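Side-chain contact in macrophage migration inhibitory factor-like protein (Entamoeba histolytica, PDB 6CUQ), which belongs to the macrophage migration inhibitory factor family and assembles as a trimer of alpha/beta subunits: residues P10-T15 and H30-I35. Numbering follows the deposited sequence.
Sequences PHALIT and HESMKI
A12 and S32 form the closest CA pair between strand segment 10-15 and helix segment 30-35, 7.3 Å from A12 CA to S32 CA. The small side chains at this point, a methyl group on the strand and a hydroxymethyl group on the helix, are consistent with so close an approach. S32 OG lies anti to its own backbone N (chi1 163°), which carries the oxygen to the strand side of the helix. There S32 OG lies 3.6 Å from A12 CB and 4.0 Å from I14 CD1. A12 and I14, two residues apart on an extended strand, both direct their CB atoms toward the helix. I14 CG1 is anti to the carbonyl carbon (chi1 -57°); with chi2 extended at 173°, this CG1 branch ends in the CD1 methyl beside S32, and I14 CD1 is also 4.0 Å from S32 CB. No hydrogen bond links the two segments, and the contact is van der Waals packing around a buried hydroxyl. That hydroxyl is nonetheless satisfied, since S32 OG shares hydrogen bonds with T49 OG1 and Y87 OH. Strand 11-16 and helix 22-40 are the first two elements of a beta-alpha-beta unit completed by strand 48-53, which lies parallel to strand 11-16. T49 belongs to that third element, and Y87, which also touches A12, comes from helix 80-95 packed alongside.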
# COMPACT_ATOMS: atom_id res chain seq x y z
N PRO B 10 11.10 11.38 -0.70
CA PRO B 10 9.65 11.24 -0.47
C PRO B 10 8.93 10.40 -1.52
O PRO B 10 9.25 10.43 -2.71
CB PRO B 10 9.15 12.69 -0.47
CG PRO B 10 10.17 13.45 -1.25
CD PRO B 10 11.48 12.73 -1.16
N HIS B 11 7.93 9.65 -1.06
CA HIS B 11 7.11 8.81 -1.93
C HIS B 11 5.64 8.91 -1.53
O HIS B 11 5.31 8.94 -0.34
CB HIS B 11 7.53 7.33 -1.89
CG HIS B 11 6.77 6.46 -2.85
ND1 HIS B 11 5.55 5.90 -2.55
CD2 HIS B 11 7.07 6.05 -4.11
CE1 HIS B 11 5.12 5.19 -3.57
NE2 HIS B 11 6.03 5.26 -4.53
N ALA B 12 4.76 8.95 -2.54
CA ALA B 12 3.32 8.97 -2.30
C ALA B 12 2.68 7.86 -3.12
O ALA B 12 2.80 7.84 -4.35
CB ALA B 12 2.68 10.32 -2.67
N LEU B 13 2.05 6.91 -2.42
CA LEU B 13 1.23 5.88 -3.04
C LEU B 13 -0.22 6.32 -2.88
O LEU B 13 -0.75 6.34 -1.76
CB LEU B 13 1.47 4.51 -2.39
CG LEU B 13 1.28 3.26 -3.27
CD1 LEU B 13 1.65 2.00 -2.51
CD2 LEU B 13 -0.14 3.17 -3.80
N ILE B 14 -0.84 6.70 -3.99
CA ILE B 14 -2.20 7.22 -4.01
C ILE B 14 -3.11 6.11 -4.52
O ILE B 14 -2.97 5.65 -5.67
CB ILE B 14 -2.31 8.47 -4.90
CG1 ILE B 14 -1.33 9.53 -4.41
CG2 ILE B 14 -3.75 9.00 -4.87
CD1 ILE B 14 -1.22 10.75 -5.31
N THR B 15 -3.99 5.64 -3.66
CA THR B 15 -5.00 4.65 -4.00
C THR B 15 -6.32 5.41 -4.05
O THR B 15 -6.79 5.91 -3.02
CB THR B 15 -5.01 3.53 -2.96
OG1 THR B 15 -3.69 2.99 -2.82
CG2 THR B 15 -6.03 2.44 -3.31
N HIS B 30 2.19 13.47 -11.55
CA HIS B 30 3.08 14.59 -11.79
C HIS B 30 2.94 15.66 -10.70
O HIS B 30 3.92 16.07 -10.08
CB HIS B 30 2.79 15.17 -13.17
CG HIS B 30 3.56 16.41 -13.49
ND1 HIS B 30 4.93 16.41 -13.67
CD2 HIS B 30 3.17 17.70 -13.64
CE1 HIS B 30 5.34 17.64 -13.93
NE2 HIS B 30 4.29 18.44 -13.92
N GLU B 31 1.71 16.11 -10.45
CA GLU B 31 1.48 17.15 -9.44
C GLU B 31 1.86 16.66 -8.05
O GLU B 31 2.33 17.44 -7.22
CB GLU B 31 0.03 17.60 -9.46
CG GLU B 31 -0.35 18.42 -10.66
CD GLU B 31 0.47 19.68 -10.78
OE1 GLU B 31 0.82 20.29 -9.74
OE2 GLU B 31 0.72 20.09 -11.93
N SER B 32 1.63 15.37 -7.77
CA SER B 32 2.02 14.80 -6.48
C SER B 32 3.52 14.95 -6.25
O SER B 32 3.97 15.38 -5.18
CB SER B 32 1.60 13.33 -6.43
OG SER B 32 2.27 12.64 -5.39
N MET B 33 4.31 14.63 -7.28
CA MET B 33 5.75 14.76 -7.13
C MET B 33 6.16 16.22 -6.95
O MET B 33 7.03 16.52 -6.12
CB MET B 33 6.44 14.13 -8.34
CG MET B 33 6.41 12.61 -8.32
SD MET B 33 7.17 11.87 -9.77
CE MET B 33 6.03 12.31 -11.07
N LYS B 34 5.52 17.15 -7.67
CA LYS B 34 5.79 18.57 -7.43
C LYS B 34 5.45 18.96 -6.00
O LYS B 34 6.22 19.67 -5.34
CB LYS B 34 5.02 19.45 -8.42
CG LYS B 34 5.69 19.63 -9.78
CD LYS B 34 4.74 20.27 -10.78
CE LYS B 34 4.58 21.74 -10.52
NZ LYS B 34 3.40 22.25 -11.26
N ILE B 35 4.29 18.51 -5.51
CA ILE B 35 3.86 18.82 -4.14
C ILE B 35 4.88 18.31 -3.13
O ILE B 35 5.31 19.05 -2.23
CB ILE B 35 2.48 18.21 -3.85
CG1 ILE B 35 1.36 18.94 -4.59
CG2 ILE B 35 2.21 18.19 -2.36
CD1 ILE B 35 0.00 18.25 -4.43